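Local coordinates for Ton_1535 (Thermococcus onnurineus, PDB 3ZPJ), which is of unknown function but folds as an alpha-solenoid of successive helices, unusual in containing a left-handed helical turn, at residues A21-I26 with I30-V35; K38-I43 with E51-I56; A76-A81 with S118-H123. One frame throughout, in Å; residues are numbered along the deposited sequence.

Interaction 1 of 3, residues A21-I26 with I30-V35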
loop_
_atom_site.group_PDB
_atom_site.type_symbol
_atom_site.label_atom_id
_atom_site.label_comp_id
_atom_site.label_asym_id
_atom_site.label_seq_id
_atom_site.Cartn_x
_atom_site.Cartn_y
_atom_site.Cartn_z
ATOM N N ALA A 21 -10.321 -9.432 33.084
ATOM C CA ALA A 21 -9.786 -10.063 34.278
ATOM C C ALA A 21 -8.877 -11.220 33.884
ATOM O O ALA A 21 -7.942 -11.562 34.612
ATOM C CB ALA A 21 -10.901 -10.537 35.168
ATOM N N LYS A 22 -9.145 -11.803 32.717
ATOM C CA LYS A 22 -8.374 -12.943 32.233
ATOM C C LYS A 22 -7.092 -12.517 31.554
ATOM O O LYS A 22 -6.188 -13.326 31.364
ATOM C CB LYS A 22 -9.188 -13.769 31.245
ATOM C CG LYS A 22 -10.258 -14.605 31.888
ATOM C CD LYS A 22 -10.580 -15.784 30.999
ATOM C CE LYS A 22 -9.485 -16.819 31.063
ATOM N NZ LYS A 22 -9.654 -17.699 32.256
ATOM N N VAL A 23 -7.024 -11.249 31.169
ATOM C CA VAL A 23 -5.872 -10.736 30.448
ATOM C C VAL A 23 -4.587 -10.892 31.269
ATOM O O VAL A 23 -3.482 -10.930 30.725
ATOM C CB VAL A 23 -6.126 -9.285 29.979
ATOM C CG1 VAL A 23 -4.846 -8.608 29.511
ATOM C CG2 VAL A 23 -7.154 -9.294 28.856
ATOM N N TYR A 24 -4.740 -11.063 32.574
ATOM C CA TYR A 24 -3.592 -11.208 33.454
ATOM C C TYR A 24 -3.115 -12.650 33.538
ATOM O O TYR A 24 -1.995 -12.932 33.963
ATOM C CB TYR A 24 -3.901 -10.555 34.791
ATOM C CG TYR A 24 -4.271 -9.118 34.518
ATOM C CD1 TYR A 24 -3.285 -8.162 34.305
ATOM C CD2 TYR A 24 -5.598 -8.737 34.367
ATOM C CE1 TYR A 24 -3.612 -6.850 34.006
ATOM C CE2 TYR A 24 -5.937 -7.431 34.066
ATOM C CZ TYR A 24 -4.940 -6.489 33.887
ATOM O OH TYR A 24 -5.273 -5.187 33.588
ATOM N N GLU A 25 -3.946 -13.560 33.055
ATOM C CA GLU A 25 -3.521 -14.938 32.875
ATOM C C GLU A 25 -2.608 -15.068 31.660
ATOM O O GLU A 25 -2.111 -16.149 31.362
ATOM C CB GLU A 25 -4.731 -15.866 32.754
ATOM C CG GLU A 25 -5.544 -15.942 34.039
ATOM C CD GLU A 25 -6.763 -16.834 33.918
ATOM O OE1 GLU A 25 -6.939 -17.460 32.851
ATOM O OE2 GLU A 25 -7.541 -16.908 34.894
ATOM N N ILE A 26 -2.398 -13.966 30.949
ATOM C CA ILE A 26 -1.424 -13.951 29.877
ATOM C C ILE A 26 -0.057 -13.684 30.477
ATOM O O ILE A 26 0.101 -12.779 31.296
ATOM C CB ILE A 26 -1.746 -12.889 28.825
ATOM C CG1 ILE A 26 -3.058 -13.236 28.125
ATOM C CG2 ILE A 26 -0.611 -12.782 27.794
ATOM C CD1 ILE A 26 -3.356 -12.351 26.953
ATOM N N ILE A 30 3.785 -7.505 26.857
ATOM C CA ILE A 30 3.545 -7.039 25.508
ATOM C C ILE A 30 2.320 -7.734 24.914
ATOM O O ILE A 30 1.485 -7.100 24.272
ATOM C CB ILE A 30 4.783 -7.226 24.633
ATOM C CG1 ILE A 30 5.782 -6.113 24.938
ATOM C CG2 ILE A 30 4.418 -7.193 23.152
ATOM C CD1 ILE A 30 7.137 -6.375 24.382
ATOM N N GLU A 31 2.188 -9.027 25.177
ATOM C CA GLU A 31 1.025 -9.769 24.722
ATOM C C GLU A 31 -0.255 -9.264 25.407
ATOM O O GLU A 31 -1.293 -9.125 24.768
ATOM C CB GLU A 31 1.230 -11.263 24.957
ATOM C CG GLU A 31 0.227 -12.146 24.241
ATOM C CD GLU A 31 0.374 -12.096 22.735
ATOM O OE1 GLU A 31 1.435 -11.642 22.250
ATOM O OE2 GLU A 31 -0.578 -12.514 22.040
ATOM N N GLN A 32 -0.173 -8.958 26.698
ATOM C CA GLN A 32 -1.312 -8.352 27.397
ATOM C C GLN A 32 -1.740 -7.040 26.742
ATOM O O GLN A 32 -2.918 -6.729 26.687
ATOM C CB GLN A 32 -0.985 -8.115 28.873
ATOM C CG GLN A 32 -0.767 -9.387 29.662
ATOM C CD GLN A 32 -0.473 -9.109 31.114
ATOM O OE1 GLN A 32 -0.127 -7.989 31.472
ATOM N NE2 GLN A 32 -0.611 -10.122 31.963
ATOM N N VAL A 33 -0.771 -6.284 26.232
ATOM C CA VAL A 33 -1.036 -4.970 25.685
ATOM C C VAL A 33 -1.650 -5.081 24.297
ATOM O O VAL A 33 -2.581 -4.342 23.971
ATOM C CB VAL A 33 0.252 -4.114 25.655
ATOM C CG1 VAL A 33 0.007 -2.780 24.979
ATOM C CG2 VAL A 33 0.739 -3.892 27.050
ATOM N N GLN A 34 -1.100 -5.995 23.494
ATOM C CA GLN A 34 -1.695 -6.438 22.237
ATOM C C GLN A 34 -3.163 -6.801 22.408
ATOM O O GLN A 34 -4.020 -6.362 21.648
ATOM C CB GLN A 34 -0.978 -7.693 21.721
ATOM C CG GLN A 34 0.440 -7.483 21.252
ATOM C CD GLN A 34 0.501 -6.907 19.858
ATOM O OE1 GLN A 34 -0.482 -6.342 19.367
ATOM N NE2 GLN A 34 1.656 -7.053 19.203
ATOM N N VAL A 35 -3.450 -7.635 23.394
ATOM C CA VAL A 35 -4.809 -8.090 23.572
ATOM C C VAL A 35 -5.681 -6.911 23.967
ATOM O O VAL A 35 -6.726 -6.666 23.352
ATOM C CB VAL A 35 -4.887 -9.207 24.614
ATOM C CG1 VAL A 35 -6.331 -9.528 24.951
ATOM C CG2 VAL A 35 -4.182 -10.436 24.086
#
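Gln32 reaches across from helix 29-45 to Val23 and Ile26, just beyond helix 16-22, and its side chain shows how one residue can pack along its length and bond at its tip. Gln32 CB lies against Val23 CG1 at 3.9 Å. Gln32 CG, set anti to its own carbonyl carbon (chi1 -66°), rests on Ile26 CB at 3.7 Å and also passes close to the Val23 carbonyl oxygen. Beyond CG the chain is extended; Gln32 CD passes 3.5 Å from Val23 O, and the amide is carried on to the Ile26 carbonyl. There Gln32 NE2 donates to Ile26 O at 2.8 Å in a bent bond (133° at the hydrogen), with the acceptor tilted out of the amide plane. The Tyr24 ring stands steeply to that amide, 77° between the planes. Alongside, Ile26 CD1 meets Val35 CG2 at 3.5 Å, and Leu4 of helix 2-12 touches both side chains. A leucine here would lack NE2 and is likely to leave the Ile26 carbonyl without this donor. Packing of consecutive helices 16-22 and 29-45 across a short connection is the helical-hairpin arrangement of an alpha-solenoid.

Interaction 2 of 3, residues K38-I43 with E51-I56; sequences KIVVTI and EWIPSI
Trp52 brings the one aromatic group to this contact, yet neither face nor edge of its indole is used against 38-43: Ile43 CD1 reaches Trp52 CB, at 4.3 Å. From that CB, which points toward helix 29-45, the ring is swung off (chi1 -87°) to the side of helix 16-22, where it stacks with the ring of Tyr16 and touches Glu17 and Leu20. The rest of the contact is aliphatic and interlocked. Val40 meets a different isoleucine with each of its methyls. Its side chain crosses that of Ile53 at about a right angle, Val40 CG1, anti to the backbone N (chi1 159°), coming within 3.8 Å of Ile53 CG2; against Ile56 it runs in the opposite direction, Val40 CG2 lying 3.6 Å from Ile56 CG2. Here two consecutive helices, 29-45 and 53-66, join in the manner of an alpha-solenoid, each offering residues about one turn apart to the other. Ile53 touches both Val40 and Ile43; Ile53 CD1 is 4.0 Å from Ile43 CG2, the two side chains running past each other in opposite directions. Ile56 CD1 lies near Val40 CG2 and also meets Ile39 CG2 at 3.8 Å, the Ile39 and Ile56 side chains crossing at about a right angle. No hydrogen bond links the two segments. Met87, from the loop after helix 70-86, touches both Val40 and Ile53, and Ile56 is covered further by Leu20 and Leu36.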
loop_
_atom_site.group_PDB
_atom_site.type_symbol
_atom_site.label_atom_id
_atom_site.label_comp_id
_atom_site.label_asym_id
_atom_site.label_seq_id
_atom_site.Cartn_x
_atom_site.Cartn_y
_atom_site.Cartn_z
ATOM N N LYS A 38 -6.440 -4.552 21.117
ATOM C CA LYS A 38 -7.220 -5.175 20.048
ATOM C C LYS A 38 -8.694 -5.245 20.426
ATOM O O LYS A 38 -9.574 -5.221 19.569
ATOM C CB LYS A 38 -6.691 -6.584 19.781
ATOM C CG LYS A 38 -7.046 -7.167 18.420
ATOM C CD LYS A 38 -6.236 -8.440 18.169
ATOM C CE LYS A 38 -4.738 -8.169 18.328
ATOM N NZ LYS A 38 -3.909 -9.403 18.289
ATOM N N ILE A 39 -8.956 -5.358 21.720
ATOM C CA ILE A 39 -10.309 -5.243 22.229
ATOM C C ILE A 39 -10.871 -3.836 22.020
ATOM O O ILE A 39 -11.997 -3.667 21.556
ATOM C CB ILE A 39 -10.344 -5.568 23.711
ATOM C CG1 ILE A 39 -10.040 -7.053 23.913
ATOM C CG2 ILE A 39 -11.693 -5.174 24.307
ATOM C CD1 ILE A 39 -10.327 -7.535 25.301
ATOM N N VAL A 40 -10.082 -2.831 22.381
ATOM C CA VAL A 40 -10.466 -1.436 22.192
ATOM C C VAL A 40 -10.752 -1.135 20.730
ATOM O O VAL A 40 -11.757 -0.515 20.400
ATOM C CB VAL A 40 -9.358 -0.477 22.680
ATOM C CG1 VAL A 40 -9.515 0.909 22.038
ATOM C CG2 VAL A 40 -9.377 -0.377 24.202
ATOM N N VAL A 41 -9.858 -1.575 19.855
ATOM C CA VAL A 41 -9.995 -1.292 18.433
ATOM C C VAL A 41 -11.280 -1.904 17.848
ATOM O O VAL A 41 -12.046 -1.208 17.178
ATOM C CB VAL A 41 -8.721 -1.696 17.645
ATOM C CG1 VAL A 41 -8.970 -1.701 16.150
ATOM C CG2 VAL A 41 -7.567 -0.746 17.978
ATOM N N THR A 42 -11.543 -3.179 18.127
ATOM C CA THR A 42 -12.767 -3.801 17.619
ATOM C C THR A 42 -14.022 -3.125 18.171
ATOM O O THR A 42 -14.998 -2.972 17.449
ATOM C CB THR A 42 -12.816 -5.332 17.838
ATOM O OG1 THR A 42 -12.710 -5.625 19.235
ATOM C CG2 THR A 42 -11.683 -6.018 17.072
ATOM N N ILE A 43 -13.998 -2.702 19.433
ATOM C CA ILE A 43 -15.113 -1.927 19.982
ATOM C C ILE A 43 -15.317 -0.617 19.217
ATOM O O ILE A 43 -16.425 -0.297 18.790
ATOM C CB ILE A 43 -14.900 -1.575 21.452
ATOM C CG1 ILE A 43 -15.007 -2.820 22.331
ATOM C CG2 ILE A 43 -15.921 -0.529 21.901
ATOM C CD1 ILE A 43 -14.886 -2.501 23.818
ATOM N N GLU A 51 -17.853 3.058 26.173
ATOM C CA GLU A 51 -17.509 3.505 27.522
ATOM C C GLU A 51 -16.554 2.566 28.269
ATOM O O GLU A 51 -16.201 2.820 29.417
ATOM C CB GLU A 51 -18.770 3.765 28.356
ATOM C CG GLU A 51 -19.473 2.510 28.858
ATOM C CD GLU A 51 -20.310 1.820 27.789
ATOM O OE1 GLU A 51 -20.310 2.282 26.627
ATOM O OE2 GLU A 51 -20.974 0.811 28.118
ATOM N N TRP A 52 -16.143 1.484 27.621
ATOM C CA TRP A 52 -15.125 0.596 28.187
ATOM C C TRP A 52 -13.709 1.051 27.801
ATOM O O TRP A 52 -12.741 0.767 28.510
ATOM C CB TRP A 52 -15.345 -0.865 27.748
ATOM C CG TRP A 52 -16.287 -1.672 28.638
ATOM C CD1 TRP A 52 -17.568 -2.071 28.341
ATOM C CD2 TRP A 52 -16.014 -2.164 29.963
ATOM N NE1 TRP A 52 -18.101 -2.773 29.401
ATOM C CE2 TRP A 52 -17.167 -2.849 30.402
ATOM C CE3 TRP A 52 -14.909 -2.092 30.817
ATOM C CZ2 TRP A 52 -17.243 -3.450 31.650
ATOM C CZ3 TRP A 52 -14.992 -2.687 32.063
ATOM C CH2 TRP A 52 -16.148 -3.356 32.466
ATOM N N ILE A 53 -13.608 1.760 26.676
ATOM C CA ILE A 53 -12.324 2.161 26.083
ATOM C C ILE A 53 -11.322 2.907 26.996
ATOM O O ILE A 53 -10.125 2.574 27.003
ATOM C CB ILE A 53 -12.538 2.910 24.738
ATOM C CG1 ILE A 53 -13.181 1.952 23.721
ATOM C CG2 ILE A 53 -11.220 3.497 24.202
ATOM C CD1 ILE A 53 -13.340 2.514 22.315
ATOM N N PRO A 54 -11.795 3.907 27.767
ATOM C CA PRO A 54 -10.848 4.617 28.628
ATOM C C PRO A 54 -10.235 3.715 29.690
ATOM O O PRO A 54 -9.026 3.801 29.931
ATOM C CB PRO A 54 -11.724 5.693 29.289
ATOM C CG PRO A 54 -12.818 5.927 28.315
ATOM C CD PRO A 54 -13.124 4.543 27.804
ATOM N N SER A 55 -11.054 2.872 30.314
ATOM C CA SER A 55 -10.569 1.981 31.363
ATOM C C SER A 55 -9.549 0.953 30.853
ATOM O O SER A 55 -8.583 0.616 31.545
ATOM C CB SER A 55 -11.732 1.264 32.033
ATOM O OG SER A 55 -11.243 0.361 33.005
ATOM N N ILE A 56 -9.775 0.450 29.648
ATOM C CA ILE A 56 -8.874 -0.520 29.058
ATOM C C ILE A 56 -7.534 0.115 28.679
ATOM O O ILE A 56 -6.471 -0.463 28.931
ATOM C CB ILE A 56 -9.474 -1.141 27.791
ATOM C CG1 ILE A 56 -10.823 -1.791 28.090
ATOM C CG2 ILE A 56 -8.520 -2.161 27.211
ATOM C CD1 ILE A 56 -11.502 -2.351 26.851
#

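Interaction 3 of 3, residues A76-A81 with S118-H123; sequences AYSIIA and STLAYH
Ser78 fits against Leu120 where segments 76-81 and 118-123 run nearly parallel, their axes 9.2 Å apart at closest approach and 6° from alignment. This is the closely packed part. Ser78 OG sits 3.6 Å from Leu120 CB and 3.7 Å from Leu120 CD1, and Phe97 and Ala100 of the intervening helix 90-104 touch Leu120 and Ser78 respectively. The looser part centres on the partly exposed His123, whose imidazole has backbone of 78-79 over one face and side-chain atoms about it. That face looks onto Ser78 C and Ile79 N, the latter 4.3 Å above the ring centre; the opposite face has Tyr122 CD2 over it, and Thr119 CG2 lies in plane at the edge. Ser78 CB is 3.8 Å from His123 CD2, and Ile79 CG1 approaches His123 CE1 at 3.9 Å. The polar groups find partners outside the two segments: Ser78 OG, opposite its own carbonyl carbon (chi1 -67°) and beside the backbone N, is turned back along the helix to bond with Ala74 O, while His123 ND1 is hydrogen-bonded to Ser82 OG, one turn further along helix 70-86. The chemistry thus implies a close approach through a small serine whose hydroxyl is satisfied locally, with His123 adding a polar link, to Ser82.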
loop_
_atom_site.group_PDB
_atom_site.type_symbol
_atom_site.label_atom_id
_atom_site.label_comp_id
_atom_site.label_asym_id
_atom_site.label_seq_id
_atom_site.Cartn_x
_atom_site.Cartn_y
_atom_site.Cartn_z
ATOM N N ALA A 76 5.599 -1.616 23.528
ATOM C CA ALA A 76 4.313 -1.427 24.189
ATOM C C ALA A 76 3.744 -0.024 23.930
ATOM O O ALA A 76 2.574 0.128 23.550
ATOM C CB ALA A 76 4.433 -1.696 25.675
ATOM N N TYR A 77 4.585 0.986 24.125
ATOM C CA TYR A 77 4.217 2.365 23.835
ATOM C C TYR A 77 3.801 2.541 22.366
ATOM O O TYR A 77 2.898 3.323 22.058
ATOM C CB TYR A 77 5.389 3.293 24.145
ATOM C CG TYR A 77 5.604 3.596 25.611
ATOM C CD1 TYR A 77 4.555 3.539 26.522
ATOM C CD2 TYR A 77 6.857 3.966 26.079
ATOM C CE1 TYR A 77 4.756 3.832 27.860
ATOM C CE2 TYR A 77 7.070 4.263 27.419
ATOM C CZ TYR A 77 6.020 4.195 28.304
ATOM O OH TYR A 77 6.237 4.492 29.634
ATOM N N SER A 78 4.455 1.810 21.465
ATOM C CA SER A 78 4.116 1.870 20.036
ATOM C C SER A 78 2.744 1.300 19.772
ATOM O O SER A 78 1.952 1.881 19.026
ATOM C CB SER A 78 5.126 1.098 19.197
ATOM O OG SER A 78 6.378 1.733 19.230
ATOM N N ILE A 79 2.474 0.149 20.378
ATOM C CA ILE A 79 1.162 -0.487 20.289
ATOM C C ILE A 79 0.058 0.453 20.778
ATOM O O ILE A 79 -0.946 0.670 20.099
ATOM C CB ILE A 79 1.159 -1.806 21.054
ATOM C CG1 ILE A 79 2.259 -2.711 20.477
ATOM C CG2 ILE A 79 -0.221 -2.486 20.993
ATOM C CD1 ILE A 79 2.314 -4.099 21.075
ATOM N N ILE A 80 0.276 1.050 21.938
ATOM C CA ILE A 80 -0.662 2.018 22.482
ATOM C C ILE A 80 -0.807 3.218 21.546
ATOM O O ILE A 80 -1.911 3.722 21.322
ATOM C CB ILE A 80 -0.186 2.470 23.874
ATOM C CG1 ILE A 80 -0.320 1.296 24.857
ATOM C CG2 ILE A 80 -0.942 3.712 24.329
ATOM C CD1 ILE A 80 0.384 1.499 26.179
ATOM N N ALA A 81 0.318 3.652 20.989
ATOM C CA ALA A 81 0.365 4.837 20.130
ATOM C C ALA A 81 -0.449 4.696 18.850
ATOM O O ALA A 81 -1.175 5.605 18.485
ATOM C CB ALA A 81 1.801 5.189 19.785
ATOM N N SER A 118 12.246 -0.220 13.852
ATOM C CA SER A 118 11.479 -0.575 12.659
ATOM C C SER A 118 10.074 -1.035 13.032
ATOM O O SER A 118 9.156 -0.926 12.222
ATOM C CB SER A 118 12.212 -1.629 11.818
ATOM O OG SER A 118 12.762 -2.638 12.641
ATOM N N THR A 119 9.922 -1.555 14.252
ATOM C CA THR A 119 8.628 -1.959 14.804
ATOM C C THR A 119 7.807 -0.703 15.047
ATOM O O THR A 119 6.624 -0.619 14.707
ATOM C CB THR A 119 8.793 -2.716 16.165
ATOM O OG1 THR A 119 9.360 -4.006 15.939
ATOM C CG2 THR A 119 7.448 -2.901 16.870
ATOM N N LEU A 120 8.459 0.271 15.653
ATOM C CA LEU A 120 7.862 1.559 15.925
ATOM C C LEU A 120 7.514 2.256 14.617
ATOM O O LEU A 120 6.450 2.849 14.486
ATOM C CB LEU A 120 8.850 2.375 16.740
ATOM C CG LEU A 120 8.865 3.892 16.903
ATOM C CD1 LEU A 120 7.504 4.494 17.091
ATOM C CD2 LEU A 120 9.755 4.191 18.122
ATOM N N ALA A 121 8.413 2.173 13.646
ATOM C CA ALA A 121 8.113 2.692 12.320
ATOM C C ALA A 121 6.889 1.980 11.736
ATOM O O ALA A 121 6.048 2.597 11.083
ATOM C CB ALA A 121 9.305 2.518 11.406
ATOM N N TYR A 122 6.795 0.674 11.959
ATOM C CA TYR A 122 5.667 -0.071 11.426
ATOM C C TYR A 122 4.387 0.430 12.070
ATOM O O TYR A 122 3.372 0.600 11.374
ATOM C CB TYR A 122 5.829 -1.574 11.641
ATOM C CG TYR A 122 4.556 -2.353 11.411
ATOM C CD1 TYR A 122 4.141 -2.665 10.124
ATOM C CD2 TYR A 122 3.761 -2.767 12.475
ATOM C CE1 TYR A 122 2.981 -3.366 9.898
ATOM C CE2 TYR A 122 2.586 -3.456 12.255
ATOM C CZ TYR A 122 2.210 -3.765 10.962
ATOM O OH TYR A 122 1.052 -4.471 10.726
ATOM N N HIS A 123 4.441 0.703 13.384
ATOM C CA HIS A 123 3.264 1.242 14.075
ATOM C C HIS A 123 2.889 2.648 13.616
ATOM O O HIS A 123 1.701 2.967 13.475
ATOM C CB HIS A 123 3.374 1.109 15.590
ATOM C CG HIS A 123 3.234 -0.304 16.050
ATOM N ND1 HIS A 123 2.007 -0.912 16.212
ATOM C CD2 HIS A 123 4.161 -1.252 16.320
ATOM C CE1 HIS A 123 2.188 -2.168 16.580
ATOM N NE2 HIS A 123 3.483 -2.401 16.653
#

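How the interactions relate
The three contacts lie on the same side of the chain's centre, in its N-terminal part, and illustrate how a solenoid helix, here 29-45, packs on several others. Interactions 1 and 2 share helix 29-45, the first near its start and the second further along, their centres 13 Å apart. Interaction 3 meets interaction 1 directly: Gln34 CD lies 3.6 Å from Ile79 CD1, and Val33 CG1 lies 4.0 Å from Ile79 CG2. Ile79 therefore packs on helix 29-45 as well as on His123. Interactions 2 and 3 do not touch, their nearest atoms being about 7 Å apart. With the function unknown, the contacts cannot be tied to an active site or ligand.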